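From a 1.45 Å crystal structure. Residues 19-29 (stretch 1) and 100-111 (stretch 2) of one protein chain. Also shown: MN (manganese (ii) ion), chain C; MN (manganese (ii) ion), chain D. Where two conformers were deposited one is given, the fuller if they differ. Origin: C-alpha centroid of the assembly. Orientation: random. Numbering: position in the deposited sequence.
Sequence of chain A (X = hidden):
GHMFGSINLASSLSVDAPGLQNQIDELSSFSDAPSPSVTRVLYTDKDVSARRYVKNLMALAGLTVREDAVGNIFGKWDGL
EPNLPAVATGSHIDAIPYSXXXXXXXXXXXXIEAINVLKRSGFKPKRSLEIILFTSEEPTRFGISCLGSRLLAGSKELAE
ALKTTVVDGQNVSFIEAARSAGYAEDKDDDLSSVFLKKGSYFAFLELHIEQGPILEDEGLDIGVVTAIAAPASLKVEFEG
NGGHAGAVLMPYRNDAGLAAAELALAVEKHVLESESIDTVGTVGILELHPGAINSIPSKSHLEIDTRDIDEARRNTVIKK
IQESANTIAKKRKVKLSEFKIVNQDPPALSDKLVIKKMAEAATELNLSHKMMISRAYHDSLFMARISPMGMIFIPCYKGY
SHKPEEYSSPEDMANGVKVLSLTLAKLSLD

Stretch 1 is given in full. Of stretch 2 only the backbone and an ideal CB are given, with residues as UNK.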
# COMPACT_ATOMS: atom_id res chain seq x y z
N GLY A 19 -6.56 -9.27 38.06
CA GLY A 19 -7.84 -9.23 37.38
C GLY A 19 -7.87 -8.18 36.28
O GLY A 19 -8.36 -8.43 35.16
N LEU A 20 -7.32 -7.01 36.58
CA LEU A 20 -7.19 -5.97 35.57
C LEU A 20 -6.29 -6.43 34.40
O LEU A 20 -6.61 -6.20 33.23
CB LEU A 20 -6.66 -4.68 36.20
CG LEU A 20 -6.45 -3.47 35.28
CD1 LEU A 20 -7.74 -3.14 34.53
CD2 LEU A 20 -5.98 -2.28 36.10
N GLN A 21 -5.19 -7.10 34.72
CA GLN A 21 -4.34 -7.65 33.67
C GLN A 21 -5.10 -8.63 32.79
O GLN A 21 -4.94 -8.62 31.56
CB GLN A 21 -3.10 -8.34 34.25
CG GLN A 21 -2.22 -8.92 33.16
CD GLN A 21 -1.63 -7.84 32.31
OE1 GLN A 21 -1.23 -6.80 32.83
NE2 GLN A 21 -1.58 -8.06 31.01
N ASN A 22 -5.91 -9.49 33.41
CA ASN A 22 -6.69 -10.45 32.65
C ASN A 22 -7.65 -9.74 31.69
O ASN A 22 -7.85 -10.20 30.57
CB ASN A 22 -7.45 -11.39 33.59
CG ASN A 22 -6.52 -12.32 34.36
OD1 ASN A 22 -5.34 -12.47 34.02
ND2 ASN A 22 -7.04 -12.95 35.40
N GLN A 23 -8.23 -8.62 32.13
CA GLN A 23 -9.12 -7.85 31.26
C GLN A 23 -8.37 -7.22 30.08
O GLN A 23 -8.86 -7.20 28.95
CB GLN A 23 -9.87 -6.79 32.06
CG GLN A 23 -10.85 -7.41 33.04
CD GLN A 23 -11.53 -6.40 33.95
OE1 GLN A 23 -11.02 -5.29 34.16
NE2 GLN A 23 -12.67 -6.77 34.49
N ILE A 24 -7.16 -6.73 30.35
CA ILE A 24 -6.30 -6.19 29.30
C ILE A 24 -6.04 -7.27 28.25
O ILE A 24 -6.15 -7.04 27.05
CB ILE A 24 -4.96 -5.66 29.88
CG1 ILE A 24 -5.19 -4.38 30.69
CG2 ILE A 24 -3.93 -5.42 28.78
CD1 ILE A 24 -5.13 -3.12 29.86
N ASP A 25 -5.73 -8.48 28.71
CA ASP A 25 -5.44 -9.58 27.80
C ASP A 25 -6.68 -10.01 27.03
O ASP A 25 -6.61 -10.23 25.82
CB ASP A 25 -4.86 -10.77 28.58
CG ASP A 25 -3.51 -10.47 29.18
OD1 ASP A 25 -2.83 -9.55 28.68
OD2 ASP A 25 -3.13 -11.16 30.14
N GLU A 26 -7.82 -10.12 27.72
CA GLU A 26 -9.06 -10.47 27.03
C GLU A 26 -9.43 -9.45 25.96
O GLU A 26 -9.77 -9.83 24.83
CB GLU A 26 -10.20 -10.66 28.03
CG GLU A 26 -10.03 -11.93 28.87
CD GLU A 26 -11.17 -12.18 29.83
OE1 GLU A 26 -12.05 -11.31 29.99
OE2 GLU A 26 -11.18 -13.28 30.44
N LEU A 27 -9.34 -8.17 26.29
CA LEU A 27 -9.66 -7.15 25.30
C LEU A 27 -8.74 -7.21 24.07
O LEU A 27 -9.17 -6.96 22.94
CB LEU A 27 -9.64 -5.75 25.92
CG LEU A 27 -10.43 -4.71 25.12
CD1 LEU A 27 -11.93 -4.95 25.25
CD2 LEU A 27 -10.08 -3.30 25.56
N SER A 28 -7.48 -7.56 24.29
CA SER A 28 -6.51 -7.63 23.20
C SER A 28 -6.84 -8.72 22.18
O SER A 28 -6.30 -8.70 21.06
CB SER A 28 -5.09 -7.82 23.74
OG SER A 28 -4.84 -9.16 24.12
N SER A 29 -7.71 -9.66 22.55
CA SER A 29 -8.11 -10.71 21.61
C SER A 29 -9.00 -10.19 20.49
O SER A 29 -9.13 -10.83 19.46
CB SER A 29 -8.81 -11.85 22.35
OG SER A 29 -10.11 -11.49 22.75
N UNK A 100 0.10 -1.96 20.51
CA UNK A 100 0.12 -2.67 21.78
C UNK A 100 -1.25 -2.79 22.43
O UNK A 100 -2.26 -2.40 21.83
CB UNK A 100 1.08 -1.97 22.74
N UNK A 101 -1.27 -3.31 23.66
CA UNK A 101 -2.49 -3.64 24.39
C UNK A 101 -2.85 -2.62 25.48
O UNK A 101 -3.88 -2.76 26.13
CB UNK A 101 -2.34 -5.03 25.02
N UNK A 102 -2.01 -1.62 25.68
CA UNK A 102 -2.12 -0.73 26.86
C UNK A 102 -2.53 0.70 26.52
O UNK A 102 -3.21 1.36 27.32
CB UNK A 102 -0.78 -0.69 27.60
N UNK A 103 -2.13 1.17 25.34
CA UNK A 103 -2.49 2.51 24.89
C UNK A 103 -4.01 2.67 24.89
O UNK A 103 -4.72 1.87 24.28
CB UNK A 103 -1.92 2.78 23.50
N UNK A 104 -4.51 3.67 25.61
CA UNK A 104 -5.95 3.90 25.73
C UNK A 104 -6.67 2.95 26.68
O UNK A 104 -7.41 3.37 27.58
CB UNK A 104 -6.59 3.79 24.35
N UNK A 105 -6.44 1.66 26.46
CA UNK A 105 -7.16 0.63 27.20
C UNK A 105 -6.99 0.76 28.72
O UNK A 105 -7.95 0.61 29.47
CB UNK A 105 -6.69 -0.75 26.75
N UNK A 106 -5.78 1.09 29.17
CA UNK A 106 -5.56 1.27 30.61
C UNK A 106 -6.48 2.32 31.22
O UNK A 106 -7.02 2.12 32.32
CB UNK A 106 -4.10 1.66 30.87
N UNK A 107 -6.72 3.42 30.51
CA UNK A 107 -7.59 4.47 31.03
C UNK A 107 -9.07 4.18 30.94
O UNK A 107 -9.88 4.89 31.54
CB UNK A 107 -7.30 5.78 30.29
N UNK A 108 -9.45 3.13 30.20
CA UNK A 108 -10.85 2.71 30.14
C UNK A 108 -11.11 1.60 31.16
O UNK A 108 -11.94 1.74 32.07
CB UNK A 108 -11.21 2.24 28.73
N UNK A 109 -10.40 0.48 31.02
CA UNK A 109 -10.51 -0.60 32.01
C UNK A 109 -10.07 -0.15 33.39
O UNK A 109 -10.66 -0.55 34.40
CB UNK A 109 -9.68 -1.81 31.58
N UNK A 110 -9.06 0.70 33.44
CA UNK A 110 -8.58 1.22 34.71
C UNK A 110 -9.57 2.16 35.36
O UNK A 110 -9.66 2.22 36.59
CB UNK A 110 -7.24 1.94 34.51
N UNK A 111 -10.35 2.88 34.56
CA UNK A 111 -11.38 3.77 35.11
C UNK A 111 -12.51 2.94 35.71
O UNK A 111 -13.04 3.28 36.77
CB UNK A 111 -11.92 4.71 34.03
MN MN C . -3.77 6.80 23.64
MN MN D . -2.06 5.95 20.39

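Position 100 has phi/psi of -99/-173, open to most residues, and its ideal CB finds nothing of stretch 1 within 5.5 Å; the contact sets no preference. It is Gly-100.

At position 101 CA-to-CB points toward the helix, the ideal CB lying 4.1 Å from both Ile-24 CG2 and Ser-28 CB. Farther along lies the carboxylate of Asp-25. A long chain with an apolar stem and a cationic end would suit, so lysine or arginine; a shorter polar residue could stay beside Ser-28. The residue is Lys-101. Its CD packs 3.5 Å from Ser-28 CB, and its NZ forms a salt bridge with Asp-25 OD1 at 2.8 Å. Water 3 joins the backbones, donating to Ile-24 O and Lys-101 O.

Position 102 points sideways, its ideal CB 5.5 Å from Ile-24 CD1, with the amide of Gln-21 farther off. A large side chain could cover the isoleucine, and a polar tip could meet the amide; tyrosine does both, while phenylalanine or methionine would do the first. Tyr-102 places one ring face against Ile-24 CG2, which is 3.9 Å from Tyr-102 CE1. Its OH accepts a weak hydrogen bond from Gln-21 NE2 (3.3 Å, 153°) and donates to water 1, which in turn donates to Gln-21 OE1.

Position 103 is out of reach of stretch 1, but its CB faces the two manganese ions, favouring a metal-binding side chain such as aspartate, glutamate or histidine. Asp-103 bridges them, OD1 to MN of chain C and OD2 to MN of chain D, both 2.2 Å. At 104, phi of +77° favours glycine: Gly-104.

Position 105 points toward a pocket, its ideal CB 4.2 Å from Ile-24 CD1 and 4.4 Å from Leu-27 CD2. A compact aliphatic residue fits. Val-105 CG1 reaches Ile-24 CD1 at 3.5 Å and Leu-27 CD2 at 3.6 Å.

Position 106 points sideways, its ideal CB 5.0 Å from Ile-24 CD1, and also suits an apolar residue; Val-106 CG2 lies 4.1 Å from Ile-24 CD1. Positions 107 and 108, out of reach, are Gly-107 and Val-108.

Position 109 points toward stretch 1, its ideal CB 3.8 Å from Leu-20 CD1 and 5.0 Å from Ile-24 CD1. Leucine, isoleucine or methionine would suit. Leu-109 CD1 lies 3.8 Å from Gln-23 CB and 4.3 Å from Ile-24 CD1, while water 2 donates to Leu-109 O and Gln-23 OE1.

At 110 an ideal CB would lie 2.2 Å from the carbonyl O of 106, a clash that Gly-110 avoids. Position 111, beyond reach, is Ala-111.

Stretch 2 100-111: GKYDGVVGVLGA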
# COMPACT_ATOMS: atom_id res chain seq x y z
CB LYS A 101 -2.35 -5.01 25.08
CG LYS A 101 -1.82 -6.15 24.22
CD LYS A 101 -1.84 -7.49 24.99
CE LYS A 101 -0.97 -7.49 26.24
NZ LYS A 101 -0.84 -8.90 26.79
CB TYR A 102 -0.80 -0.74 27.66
CG TYR A 102 -0.43 -2.11 28.19
CD1 TYR A 102 -0.84 -2.52 29.45
CD2 TYR A 102 0.31 -3.00 27.41
CE1 TYR A 102 -0.53 -3.78 29.93
CE2 TYR A 102 0.63 -4.26 27.88
CZ TYR A 102 0.21 -4.64 29.15
OH TYR A 102 0.52 -5.90 29.62
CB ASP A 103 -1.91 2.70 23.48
CG ASP A 103 -2.24 4.03 22.89
OD1 ASP A 103 -2.58 4.97 23.62
OD2 ASP A 103 -2.15 4.14 21.66
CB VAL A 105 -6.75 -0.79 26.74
CG1 VAL A 105 -7.47 -1.84 27.55
CG2 VAL A 105 -7.07 -0.97 25.26
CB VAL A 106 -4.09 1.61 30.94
CG1 VAL A 106 -3.93 2.02 32.40
CG2 VAL A 106 -3.17 0.42 30.59
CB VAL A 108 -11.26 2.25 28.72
CG1 VAL A 108 -12.69 1.73 28.72
CG2 VAL A 108 -11.12 3.39 27.72
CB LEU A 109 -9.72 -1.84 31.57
CG LEU A 109 -10.19 -2.48 30.26
CD1 LEU A 109 -9.37 -3.70 29.91
CD2 LEU A 109 -11.65 -2.85 30.33
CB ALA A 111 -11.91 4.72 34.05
O HOH W 1 0.98 -6.00 32.25
O HOH W 2 -12.20 -2.93 34.59
O HOH W 3 -6.05 -4.54 25.78
O HOH W 4 -4.75 8.75 24.10
O HOH W 5 -3.58 7.01 21.44
O HOH W 6 -1.89 8.39 23.33
O HOH W 7 -0.81 7.01 21.20
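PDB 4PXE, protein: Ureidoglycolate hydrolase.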